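Local atomic coordinates of uncharacterized protein (Bdellovibrio bacteriovorus, PDB entry 3TM8), a protein that binds two iron(III) ions in an unconventional HD-GYP domain and is related to the phosphodiesterases that hydrolyse the bacterial messenger cyclic di-GMP. Residues Q106-I111 against V144-S149; I111-Q116 against H170-S175; Q117-E122 against Y133-D138; Q152-V157 against V174-I179. All blocks are in the same frame, centred on the assembly; numbering follows the deposited sequence. Where two conformers were deposited one is given.

Contact 1: residues Q106-I111 against V144-S149; sequences QTRADI and VNFIMS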
loop_
_atom_site.group_PDB
_atom_site.type_symbol
_atom_site.label_atom_id
_atom_site.label_comp_id
_atom_site.label_asym_id
_atom_site.label_seq_id
_atom_site.Cartn_x
_atom_site.Cartn_y
_atom_site.Cartn_z
ATOM N N GLN A 106 15.556 -8.049 -4.162
ATOM C CA GLN A 106 14.520 -8.420 -3.201
ATOM C C GLN A 106 14.692 -7.673 -1.884
ATOM O O GLN A 106 13.710 -7.251 -1.264
ATOM C CB GLN A 106 14.467 -9.930 -2.938
ATOM C CG GLN A 106 13.254 -10.333 -2.096
ATOM C CD GLN A 106 11.957 -10.054 -2.829
ATOM O OE1 GLN A 106 11.716 -10.615 -3.895
ATOM N NE2 GLN A 106 11.141 -9.150 -2.292
ATOM N N THR A 107 15.938 -7.504 -1.455
ATOM C CA THR A 107 16.198 -6.785 -0.224
ATOM C C THR A 107 15.859 -5.307 -0.378
ATOM O O THR A 107 15.264 -4.703 0.510
ATOM C CB THR A 107 17.646 -6.996 0.250
ATOM O OG1 THR A 107 17.859 -8.399 0.438
ATOM C CG2 THR A 107 17.897 -6.277 1.560
ATOM N N ARG A 108 16.221 -4.727 -1.518
ATOM C CA ARG A 108 15.852 -3.342 -1.796
ATOM C C ARG A 108 14.329 -3.178 -1.788
ATOM O O ARG A 108 13.802 -2.241 -1.183
ATOM C CB ARG A 108 16.419 -2.899 -3.143
ATOM C CG ARG A 108 17.943 -2.962 -3.219
ATOM C CD ARG A 108 18.464 -2.466 -4.560
ATOM N NE ARG A 108 18.015 -1.104 -4.797
ATOM C CZ ARG A 108 17.910 -0.539 -5.996
ATOM N NH1 ARG A 108 18.249 -1.211 -7.088
ATOM N NH2 ARG A 108 17.461 0.706 -6.094
ATOM N N ALA A 109 13.627 -4.095 -2.452
ATOM C CA ALA A 109 12.170 -4.071 -2.504
ATOM C C ALA A 109 11.553 -4.266 -1.122
ATOM O O ALA A 109 10.583 -3.595 -0.785
ATOM C CB ALA A 109 11.660 -5.115 -3.468
ATOM N N ASP A 110 12.106 -5.176 -0.322
ATOM C CA ASP A 110 11.614 -5.378 1.050
ATOM C C ASP A 110 11.638 -4.052 1.806
ATOM O O ASP A 110 10.669 -3.667 2.460
ATOM C CB ASP A 110 12.475 -6.380 1.821
ATOM C CG ASP A 110 12.218 -7.833 1.438
ATOM O OD1 ASP A 110 11.322 -8.116 0.610
ATOM O OD2 ASP A 110 12.924 -8.707 1.998
ATOM N N ILE A 111 12.762 -3.349 1.727
ATOM C CA ILE A 111 12.888 -2.092 2.439
ATOM C C ILE A 111 11.934 -1.040 1.885
ATOM O O ILE A 111 11.223 -0.376 2.629
ATOM C CB ILE A 111 14.339 -1.572 2.406
ATOM C CG1 ILE A 111 15.258 -2.512 3.199
ATOM C CG2 ILE A 111 14.404 -0.147 2.940
ATOM C CD1 ILE A 111 16.730 -2.296 2.918
ATOM N N VAL A 144 7.989 5.638 -7.866
ATOM C CA VAL A 144 7.817 5.553 -9.318
ATOM C C VAL A 144 9.182 5.331 -9.974
ATOM O O VAL A 144 9.344 4.462 -10.839
ATOM C CB VAL A 144 7.158 6.820 -9.921
ATOM C CG1 VAL A 144 7.204 6.784 -11.460
ATOM C CG2 VAL A 144 5.727 6.962 -9.432
ATOM N N ASN A 145 10.175 6.111 -9.559
ATOM C CA ASN A 145 11.496 5.981 -10.154
ATOM C C ASN A 145 12.121 4.617 -9.900
ATOM O O ASN A 145 12.761 4.053 -10.785
ATOM C CB ASN A 145 12.424 7.106 -9.704
ATOM C CG ASN A 145 13.772 7.028 -10.375
ATOM O OD1 ASN A 145 13.861 7.075 -11.600
ATOM N ND2 ASN A 145 14.828 6.903 -9.580
ATOM N N PHE A 146 11.938 4.089 -8.694
ATOM C CA PHE A 146 12.445 2.765 -8.364
ATOM C C PHE A 146 11.836 1.694 -9.271
ATOM O O PHE A 146 12.551 0.861 -9.838
ATOM C CB PHE A 146 12.157 2.465 -6.890
ATOM C CG PHE A 146 12.467 1.042 -6.465
ATOM C CD1 PHE A 146 13.773 0.568 -6.442
ATOM C CD2 PHE A 146 11.445 0.186 -6.066
ATOM C CE1 PHE A 146 14.056 -0.737 -6.041
ATOM C CE2 PHE A 146 11.719 -1.114 -5.665
ATOM C CZ PHE A 146 13.028 -1.576 -5.649
ATOM N N ILE A 147 10.514 1.714 -9.408
ATOM C CA ILE A 147 9.827 0.729 -10.232
ATOM C C ILE A 147 10.204 0.881 -11.716
ATOM O O ILE A 147 10.400 -0.112 -12.423
ATOM C CB ILE A 147 8.301 0.822 -10.059
ATOM C CG1 ILE A 147 7.895 0.507 -8.609
ATOM C CG2 ILE A 147 7.589 -0.099 -11.057
ATOM C CD1 ILE A 147 8.202 -0.906 -8.158
ATOM N N MET A 148 10.339 2.121 -12.184
ATOM C CA MET A 148 10.617 2.386 -13.600
ATOM C C MET A 148 12.064 2.097 -13.982
ATOM O O MET A 148 12.355 1.770 -15.130
ATOM C CB MET A 148 10.300 3.843 -13.965
ATOM C CG MET A 148 8.823 4.197 -14.054
ATOM S SD MET A 148 8.581 5.865 -14.709
ATOM C CE MET A 148 8.855 5.596 -16.462
ATOM N N SER A 149 12.976 2.233 -13.023
ATOM C CA SER A 149 14.410 2.166 -13.329
ATOM C C SER A 149 15.061 0.819 -13.045
ATOM O O SER A 149 16.236 0.618 -13.354
ATOM C CB SER A 149 15.174 3.253 -12.565
ATOM O OG SER A 149 14.668 4.544 -12.842
#
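Phe146 reaches from segment 144-149 to Arg108 and Ala109 of segment 106-111, and its ring provides every contact on its side. Its CB points at the opposite helix, and with CG anti to the backbone N (chi1 172°) the ring is carried onward across a backbone separation of 9.0 Å between the CA atoms of Ala109 and Phe146. The first ring atom to touch is CD1, 3.7 Å from Arg108 NH2. Next along the rim, CE1 lies 3.7 Å from the same NH2 and 3.9 Å from Arg108 CZ. At the far end, CZ comes to 4.1 Å from Ala109 CA, which lies oblique to the ring, and makes an apolar side-chain contact with Ala109 CB at 4.4 Å.

The guanidinium and ring planes are 74° apart: the ring presents its edge, with CE1 over one face of the guanidinium and offset toward the rim. Arg108 therefore covers the phenyl edge without stacking on it. Its charged end is held elsewhere, NE by Ala96 O, NH2 in a salt bridge with Asp99 and NH1 by Asn150, partners that probably fix the plane in this orientation. The pair is buried and joins helix 105-125 to helix 130-149. Helix 153-158 closes over both, setting Ala156 and Val157 on Ala109 and Ala153 on Phe146, while helix 82-97 supplies Ala96.

Contact 2: residues I111-Q116 against H170-S175; sequences IIQGSQ and HGVTVS. With FE (Fe (III) ion), chain D; DMS (dimethyl sulfoxide), chain F.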
loop_
_atom_site.group_PDB
_atom_site.type_symbol
_atom_site.label_atom_id
_atom_site.label_comp_id
_atom_site.label_asym_id
_atom_site.label_seq_id
_atom_site.Cartn_x
_atom_site.Cartn_y
_atom_site.Cartn_z
ATOM N N ILE A 111 12.762 -3.349 1.727
ATOM C CA ILE A 111 12.888 -2.092 2.439
ATOM C C ILE A 111 11.934 -1.040 1.885
ATOM O O ILE A 111 11.223 -0.376 2.629
ATOM C CB ILE A 111 14.339 -1.572 2.406
ATOM C CG1 ILE A 111 15.258 -2.512 3.199
ATOM C CG2 ILE A 111 14.404 -0.147 2.940
ATOM C CD1 ILE A 111 16.730 -2.296 2.918
ATOM N N ILE A 112 11.919 -0.884 0.566
ATOM C CA ILE A 112 11.135 0.190 -0.032
ATOM C C ILE A 112 9.620 -0.052 0.111
ATOM O O ILE A 112 8.873 0.872 0.438
ATOM C CB ILE A 112 11.540 0.418 -1.492
ATOM C CG1 ILE A 112 12.960 0.994 -1.526
ATOM C CG2 ILE A 112 10.563 1.352 -2.181
ATOM C CD1 ILE A 112 13.619 0.900 -2.872
ATOM N N GLN A 113 9.170 -1.284 -0.105
ATOM C CA GLN A 113 7.758 -1.611 0.104
ATOM C C GLN A 113 7.331 -1.237 1.520
ATOM O O GLN A 113 6.271 -0.641 1.733
ATOM C CB GLN A 113 7.506 -3.099 -0.167
ATOM C CG GLN A 113 6.035 -3.539 -0.183
ATOM C CD GLN A 113 5.426 -3.705 1.185
ATOM O OE1 GLN A 113 6.116 -3.916 2.180
ATOM N NE2 GLN A 113 4.105 -3.640 1.239
ATOM N N GLY A 114 8.177 -1.563 2.493
ATOM C CA GLY A 114 7.823 -1.305 3.880
ATOM C C GLY A 114 7.859 0.174 4.224
ATOM O O GLY A 114 7.087 0.665 5.059
ATOM N N SER A 115 8.778 0.896 3.596
ATOM C CA SER A 115 8.860 2.335 3.787
ATOM C C SER A 115 7.626 3.038 3.207
ATOM O O SER A 115 7.067 3.930 3.845
ATOM C CB SER A 115 10.145 2.881 3.153
ATOM O OG SER A 115 10.248 4.269 3.367
ATOM N N GLN A 116 7.207 2.638 2.004
ATOM C CA GLN A 116 5.980 3.182 1.428
ATOM C C GLN A 116 4.794 2.920 2.349
ATOM O O GLN A 116 3.961 3.800 2.577
ATOM C CB GLN A 116 5.700 2.574 0.051
ATOM C CG GLN A 116 6.728 2.907 -1.022
ATOM C CD GLN A 116 6.738 4.375 -1.411
ATOM O OE1 GLN A 116 5.690 4.981 -1.650
ATOM N NE2 GLN A 116 7.932 4.960 -1.465
ATOM N N HIS A 170 -1.835 -3.163 1.124
ATOM C CA HIS A 170 -2.693 -3.215 -0.058
ATOM C C HIS A 170 -2.563 -1.927 -0.889
ATOM O O HIS A 170 -2.517 -1.971 -2.120
ATOM C CB HIS A 170 -4.126 -3.504 0.416
ATOM C CG HIS A 170 -5.212 -3.195 -0.571
ATOM N ND1 HIS A 170 -5.437 -3.931 -1.718
ATOM C CD2 HIS A 170 -6.192 -2.261 -0.531
ATOM C CE1 HIS A 170 -6.499 -3.452 -2.343
ATOM N NE2 HIS A 170 -6.976 -2.437 -1.647
ATOM N N GLY A 171 -2.439 -0.776 -0.226
ATOM C CA GLY A 171 -2.204 0.469 -0.940
ATOM C C GLY A 171 -0.893 0.434 -1.712
ATOM O O GLY A 171 -0.822 0.878 -2.866
ATOM N N VAL A 172 0.162 -0.088 -1.098
ATOM C CA VAL A 172 1.424 -0.187 -1.827
ATOM C C VAL A 172 1.277 -1.105 -3.051
ATOM O O VAL A 172 1.727 -0.779 -4.152
ATOM C CB VAL A 172 2.593 -0.660 -0.931
ATOM C CG1 VAL A 172 3.882 -0.690 -1.740
ATOM C CG2 VAL A 172 2.746 0.254 0.298
ATOM N N THR A 173 0.600 -2.232 -2.867
ATOM C CA THR A 173 0.410 -3.163 -3.968
ATOM C C THR A 173 -0.384 -2.525 -5.102
ATOM O O THR A 173 -0.001 -2.625 -6.267
ATOM C CB THR A 173 -0.279 -4.445 -3.491
ATOM O OG1 THR A 173 0.622 -5.123 -2.617
ATOM C CG2 THR A 173 -0.591 -5.350 -4.672
ATOM N N VAL A 174 -1.479 -1.863 -4.752
ATOM C CA VAL A 174 -2.301 -1.206 -5.754
ATOM C C VAL A 174 -1.497 -0.099 -6.454
ATOM O O VAL A 174 -1.606 0.073 -7.666
ATOM C CB VAL A 174 -3.633 -0.713 -5.143
ATOM C CG1 VAL A 174 -4.406 0.171 -6.116
ATOM C CG2 VAL A 174 -4.484 -1.897 -4.735
ATOM N N SER A 175 -0.649 0.619 -5.719
ATOM C CA SER A 175 0.166 1.652 -6.351
ATOM C C SER A 175 1.178 1.063 -7.331
ATOM O O SER A 175 1.468 1.654 -8.376
ATOM C CB SER A 175 0.865 2.510 -5.293
ATOM O OG SER A 175 2.068 1.914 -4.831
HETATM FE FE FE D . -8.703 -1.248 -2.027
HETATM S S DMS F . 0.771 -8.905 -2.439
HETATM O O DMS F . 0.176 -7.474 -1.597
HETATM C C1 DMS F . -0.394 -9.298 -3.770
HETATM C C2 DMS F . 2.170 -8.381 -3.448
HETATM O O HOH W 1 3.044 -4.061 -1.491
HETATM O O HOH W 2 3.817 2.925 -2.823
HETATM O O HOH W 3 -10.222 -0.184 -2.700
#
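Thr173 OG1 has two polar partners, donating a 2.6 Å hydrogen bond to the oxygen of a dimethyl sulfoxide, probably from the crystallisation liquor, and accepting from water 1, which also accepts from Gln113 NE2. This water bridge joins helix 105-125 to helix 167-185, the helix of the HD-GYP domain that carries the iron ligand His170.

The direct contact is apolar and centred on Val172, whose two methyls both reach helix 105-125. CG1, anti to the backbone N (chi1 -178°), is nearest Gln113 CG at 3.9 Å; CG2 is nearest Gln116 CB at 3.8 Å and also lies beside Gln113 O. Aliphatic parts make the closest side-chain approaches, although Gln113 NE2 also passes near Val172 CB. The amides bond elsewhere too: Gln113 OE1 to Arg32, Gln116 NE2 to Tyr97 OH and Ala139 O. A second bridge runs through water 2, which donates to Gln116 OE1 and to Ser175 OG; that hydroxyl in turn donates back to Val172 O within its own helix.

His170 points away from this interface, so one helix serves the packing and the metal site in different directions. His203, Asp204 and Asn285 share its iron and Asp288 bonds its ND1; His170 NE2 itself sits 2.1 Å from the iron, which also binds water 3 at 2.0 Å.

Contact 3: residues Q117-E122 against Y133-D138; sequences QNNAEE and YNYCKD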
loop_
_atom_site.group_PDB
_atom_site.type_symbol
_atom_site.label_atom_id
_atom_site.label_comp_id
_atom_site.label_asym_id
_atom_site.label_seq_id
_atom_site.Cartn_x
_atom_site.Cartn_y
_atom_site.Cartn_z
ATOM N N GLN A 117 4.731 1.711 2.907
ATOM C CA GLN A 117 3.635 1.371 3.796
ATOM C C GLN A 117 3.670 2.262 5.029
ATOM O O GLN A 117 2.640 2.760 5.482
ATOM C CB GLN A 117 3.728 -0.096 4.191
ATOM C CG GLN A 117 2.561 -0.598 5.000
ATOM C CD GLN A 117 2.685 -2.063 5.336
ATOM O OE1 GLN A 117 3.380 -2.818 4.653
ATOM N NE2 GLN A 117 2.036 -2.469 6.415
ATOM N N ASN A 118 4.871 2.465 5.562
ATOM C CA ASN A 118 5.057 3.330 6.722
ATOM C C ASN A 118 4.581 4.748 6.447
ATOM O O ASN A 118 3.911 5.368 7.282
ATOM C CB ASN A 118 6.530 3.313 7.129
ATOM C CG ASN A 118 6.833 4.161 8.354
ATOM O OD1 ASN A 118 6.240 3.989 9.423
ATOM N ND2 ASN A 118 7.817 5.038 8.219
ATOM N N ASN A 119 4.925 5.263 5.267
ATOM C CA ASN A 119 4.558 6.627 4.910
ATOM C C ASN A 119 3.042 6.780 4.825
ATOM O O ASN A 119 2.483 7.796 5.234
ATOM C CB ASN A 119 5.175 7.029 3.570
ATOM C CG ASN A 119 6.692 6.987 3.576
ATOM O OD1 ASN A 119 7.341 7.021 4.629
ATOM N ND2 ASN A 119 7.272 6.916 2.388
ATOM N N ALA A 120 2.381 5.759 4.288
ATOM C CA ALA A 120 0.924 5.775 4.174
ATOM C C ALA A 120 0.272 5.744 5.550
ATOM O O ALA A 120 -0.666 6.494 5.823
ATOM C CB ALA A 120 0.449 4.600 3.361
ATOM N N GLU A 121 0.776 4.875 6.424
ATOM C CA GLU A 121 0.235 4.766 7.770
ATOM C C GLU A 121 0.375 6.089 8.511
ATOM O O GLU A 121 -0.520 6.500 9.242
ATOM C CB GLU A 121 0.941 3.648 8.537
ATOM C CG GLU A 121 0.685 2.246 7.989
ATOM C CD GLU A 121 1.355 1.163 8.818
ATOM O OE1 GLU A 121 2.482 0.742 8.462
ATOM O OE2 GLU A 121 0.754 0.736 9.822
ATOM N N GLU A 122 1.509 6.755 8.325
ATOM C CA GLU A 122 1.737 8.033 8.985
ATOM C C GLU A 122 0.679 9.060 8.551
ATOM O O GLU A 122 0.154 9.804 9.371
ATOM C CB GLU A 122 3.161 8.517 8.712
ATOM C CG GLU A 122 3.419 9.969 9.034
ATOM C CD GLU A 122 3.440 10.274 10.504
ATOM O OE1 GLU A 122 3.554 9.336 11.323
ATOM O OE2 GLU A 122 3.352 11.474 10.838
ATOM N N TYR A 133 2.294 14.387 4.848
ATOM C CA TYR A 133 1.710 14.230 3.521
ATOM C C TYR A 133 2.769 14.498 2.452
ATOM O O TYR A 133 2.940 13.716 1.517
ATOM C CB TYR A 133 0.506 15.159 3.339
ATOM C CG TYR A 133 -0.089 15.103 1.944
ATOM C CD1 TYR A 133 -1.109 14.210 1.643
ATOM C CD2 TYR A 133 0.366 15.943 0.925
ATOM C CE1 TYR A 133 -1.657 14.151 0.374
ATOM C CE2 TYR A 133 -0.182 15.888 -0.351
ATOM C CZ TYR A 133 -1.194 14.987 -0.614
ATOM O OH TYR A 133 -1.747 14.920 -1.874
ATOM N N ASN A 134 3.508 15.587 2.613
ATOM C CA ASN A 134 4.499 15.945 1.603
ATOM C C ASN A 134 5.641 14.934 1.547
ATOM O O ASN A 134 6.174 14.658 0.477
ATOM C CB ASN A 134 5.038 17.356 1.826
ATOM C CG ASN A 134 4.015 18.423 1.503
ATOM O OD1 ASN A 134 3.054 18.170 0.776
ATOM N ND2 ASN A 134 4.222 19.625 2.025
ATOM N N TYR A 135 6.016 14.377 2.693
ATOM C CA TYR A 135 7.014 13.322 2.714
ATOM C C TYR A 135 6.514 12.100 1.933
ATOM O O TYR A 135 7.238 11.528 1.116
ATOM C CB TYR A 135 7.341 12.935 4.158
ATOM C CG TYR A 135 8.498 11.973 4.265
ATOM C CD1 TYR A 135 9.804 12.442 4.382
ATOM C CD2 TYR A 135 8.294 10.597 4.226
ATOM C CE1 TYR A 135 10.873 11.567 4.468
ATOM C CE2 TYR A 135 9.358 9.712 4.307
ATOM C CZ TYR A 135 10.644 10.205 4.432
ATOM O OH TYR A 135 11.701 9.331 4.516
ATOM N N CYS A 136 5.268 11.706 2.190
ATOM C CA CYS A 136 4.665 10.578 1.493
ATOM C C CYS A 136 4.634 10.840 -0.014
ATOM O O CYS A 136 4.932 9.950 -0.821
ATOM C CB CYS A 136 3.247 10.332 2.026
ATOM S SG CYS A 136 2.433 8.857 1.417
ATOM N N LYS A 137 4.260 12.065 -0.385
ATOM C CA LYS A 137 4.197 12.462 -1.791
ATOM C C LYS A 137 5.574 12.396 -2.455
ATOM O O LYS A 137 5.735 11.840 -3.539
ATOM C CB LYS A 137 3.630 13.876 -1.906
ATOM C CG LYS A 137 3.540 14.407 -3.324
ATOM C CD LYS A 137 2.693 15.672 -3.358
ATOM C CE LYS A 137 2.694 16.318 -4.724
ATOM N NZ LYS A 137 1.804 17.511 -4.712
ATOM N N ASP A 138 6.579 12.963 -1.798
ATOM C CA ASP A 138 7.932 12.913 -2.329
ATOM C C ASP A 138 8.397 11.472 -2.483
ATOM O O ASP A 138 8.981 11.102 -3.506
ATOM C CB ASP A 138 8.895 13.691 -1.437
ATOM C CG ASP A 138 10.334 13.528 -1.863
ATOM O OD1 ASP A 138 10.753 14.244 -2.792
ATOM O OD2 ASP A 138 11.043 12.682 -1.277
HETATM O O HOH W 4 5.337 7.106 0.111
#
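Asn119 meets both Tyr135 and Cys136 across a pair of nearly antiparallel helices, whose local axes run at 153° and approach to 9.1 Å. The tight part is at Cys136: its CA is 5.2 Å from that of Asn119, and the gap is filled by Asn119 CB and the Cys136 sulfur. SG stands 3.9 Å from Asn119 CB and 4.2 Å from Ala120 N, placed there by a first torsion of -173° that sets the sulfur opposite its own backbone N. Leu198 and Leu201 of helix 190-202 also touch Cys136.

The Tyr135 side is the more exposed, although one atom pair is close: the ring offers its edge, with CE2 3.4 Å from Asn119 OD1, which lies near the ring plane. The amide is turned almost perpendicular to the ring, at 86°, and this approach is edge contact without a hydrogen bond. The amide nitrogen has a different task: Asn119 ND2 donates to water 4, 3.0 Å away, and the same water donates to Cys136 O. Water thus links segments 117-122 and 133-138, which share no direct hydrogen bond; Glu122 OE2 to Ser132 OG ties the same helices just beyond them. With only a short connection between helices 105-125 and 130-149, the arrangement is an antiparallel helical hairpin.

Contact 4: residues Q152-V157 against V174-I179; sequences QALSAV and VSTLSI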
loop_
_atom_site.group_PDB
_atom_site.type_symbol
_atom_site.label_atom_id
_atom_site.label_comp_id
_atom_site.label_asym_id
_atom_site.label_seq_id
_atom_site.Cartn_x
_atom_site.Cartn_y
_atom_site.Cartn_z
ATOM N N GLN A 152 13.488 -5.633 -12.374
ATOM C CA GLN A 152 12.860 -6.626 -11.507
ATOM C C GLN A 152 12.202 -6.060 -10.256
ATOM O O GLN A 152 11.742 -6.826 -9.416
ATOM C CB GLN A 152 13.867 -7.701 -11.106
ATOM C CG GLN A 152 14.386 -8.513 -12.285
ATOM C CD GLN A 152 13.268 -9.061 -13.159
ATOM O OE1 GLN A 152 13.368 -9.056 -14.388
ATOM N NE2 GLN A 152 12.201 -9.541 -12.529
ATOM N N ALA A 153 12.147 -4.739 -10.124
ATOM C CA ALA A 153 11.552 -4.144 -8.929
ATOM C C ALA A 153 10.085 -4.529 -8.736
ATOM O O ALA A 153 9.695 -4.930 -7.645
ATOM C CB ALA A 153 11.712 -2.632 -8.932
ATOM N N LEU A 154 9.269 -4.410 -9.781
ATOM C CA LEU A 154 7.856 -4.744 -9.631
ATOM C C LEU A 154 7.695 -6.197 -9.204
ATOM O O LEU A 154 6.916 -6.501 -8.298
ATOM C CB LEU A 154 7.049 -4.461 -10.904
ATOM C CG LEU A 154 5.560 -4.802 -10.747
ATOM C CD1 LEU A 154 4.691 -3.817 -11.499
ATOM C CD2 LEU A 154 5.249 -6.247 -11.157
ATOM N N SER A 155 8.437 -7.100 -9.836
ATOM C CA SER A 155 8.329 -8.513 -9.491
ATOM C C SER A 155 8.747 -8.761 -8.038
ATOM O O SER A 155 8.100 -9.536 -7.321
ATOM C CB SER A 155 9.144 -9.381 -10.454
ATOM O OG SER A 155 10.512 -9.019 -10.436
ATOM N N ALA A 156 9.810 -8.097 -7.595
ATOM C CA ALA A 156 10.260 -8.249 -6.215
ATOM C C ALA A 156 9.220 -7.739 -5.221
ATOM O O ALA A 156 8.971 -8.369 -4.194
ATOM C CB ALA A 156 11.584 -7.535 -6.012
ATOM N N VAL A 157 8.609 -6.596 -5.518
ATOM C CA VAL A 157 7.576 -6.068 -4.634
ATOM C C VAL A 157 6.374 -7.009 -4.598
ATOM O O VAL A 157 5.805 -7.265 -3.535
ATOM C CB VAL A 157 7.158 -4.633 -5.024
ATOM C CG1 VAL A 157 5.905 -4.215 -4.259
ATOM C CG2 VAL A 157 8.319 -3.662 -4.755
ATOM N N VAL A 174 -1.479 -1.863 -4.752
ATOM C CA VAL A 174 -2.301 -1.206 -5.754
ATOM C C VAL A 174 -1.497 -0.099 -6.454
ATOM O O VAL A 174 -1.606 0.073 -7.666
ATOM C CB VAL A 174 -3.633 -0.713 -5.143
ATOM C CG1 VAL A 174 -4.406 0.171 -6.116
ATOM C CG2 VAL A 174 -4.484 -1.897 -4.735
ATOM N N SER A 175 -0.649 0.619 -5.719
ATOM C CA SER A 175 0.166 1.652 -6.351
ATOM C C SER A 175 1.178 1.063 -7.331
ATOM O O SER A 175 1.468 1.654 -8.376
ATOM C CB SER A 175 0.865 2.510 -5.293
ATOM O OG SER A 175 2.068 1.914 -4.831
ATOM N N THR A 176 1.702 -0.112 -7.001
ATOM C CA THR A 176 2.678 -0.797 -7.838
ATOM C C THR A 176 2.035 -1.223 -9.164
ATOM O O THR A 176 2.585 -0.980 -10.249
ATOM C CB THR A 176 3.258 -2.024 -7.103
ATOM O OG1 THR A 176 3.743 -1.627 -5.811
ATOM C CG2 THR A 176 4.405 -2.645 -7.886
ATOM N N LEU A 177 0.864 -1.854 -9.071
ATOM C CA LEU A 177 0.120 -2.246 -10.256
ATOM C C LEU A 177 -0.292 -1.015 -11.047
ATOM O O LEU A 177 -0.285 -1.033 -12.274
ATOM C CB LEU A 177 -1.114 -3.053 -9.871
ATOM C CG LEU A 177 -0.891 -4.401 -9.185
ATOM C CD1 LEU A 177 -2.217 -4.958 -8.683
ATOM C CD2 LEU A 177 -0.212 -5.396 -10.132
ATOM N N SER A 178 -0.634 0.064 -10.351
ATOM C CA SER A 178 -1.028 1.292 -11.039
ATOM C C SER A 178 0.118 1.922 -11.839
ATOM O O SER A 178 -0.090 2.409 -12.955
ATOM C CB SER A 178 -1.614 2.311 -10.056
ATOM O OG SER A 178 -2.836 1.851 -9.493
ATOM N N ILE A 179 1.319 1.927 -11.270
ATOM C CA ILE A 179 2.483 2.446 -11.994
ATOM C C ILE A 179 2.712 1.632 -13.265
ATOM O O ILE A 179 2.905 2.184 -14.358
ATOM C CB ILE A 179 3.768 2.399 -11.128
ATOM C CG1 ILE A 179 3.688 3.426 -9.995
ATOM C CG2 ILE A 179 5.013 2.639 -11.999
ATOM C CD1 ILE A 179 4.656 3.156 -8.848
#
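Thr176 is the single residue of segment 174-179 on which Leu154 and Val157 converge, and its two branches divide the work. The methyl CG2, opposite the backbone N, receives Leu154, whose CG and CD1 both lie 3.8 Å from it. Leu154 CD1 continues to within 3.7 Å of Thr176 O, bringing the methyl over the backbone as well. The other branch, OG1, has Val157 CG1 at 3.7 Å, a van der Waals approach of a methyl to the hydroxyl oxygen. The CA atoms of Leu154 and Thr176 are 6.8 Å apart.

The polar needs of OG1 are met outside this pairing: it is hydrogen-bonded with Tyr143 OH of helix 130-149 and with Val172 O one turn earlier in its own helix. Both bonds probably hold the threonine rotation and with it which branch faces which neighbour. Farther out, Ser178 OG donates to Val174 O at 2.8 Å, and Ser178 N reaches the same oxygen from the opposite face of the carbonyl plane, a double grip on the far side of the helix from Leu154.

On the opposing segment, Gln152 is the N-cap residue, its carbonyl taking Ala156 N at 2.9 Å in the first turn. Ile324 of helix 315-325 also packs on Leu154. Through Leu154 and Val157, the short helix 153-158 packs on helix 167-185, the iron-ligand helix of the helical HD domain.

How the contacts relate
From the N terminus, helix 105-125 enters all of the first three contacts. Contact 3 closes the shortest loop, 117-122 to 133-138, and lies within the wider spans of contact 1 and contact 2. Contact 1 ties the beginning of helix 105-125 to the end of helix 130-149; contact 2 crosses it, starting at the shared Ile111 and running on to helix 167-185. Contact 4 opens only after contact 1 has closed and ends on the same helix as contact 2, sharing Val174 and Ser175. Contacts 1 and 4 also touch directly, through Gln106 NE2 and Ala156 O. Together they bind the hairpin and helix 153-158 to the helix bearing His170.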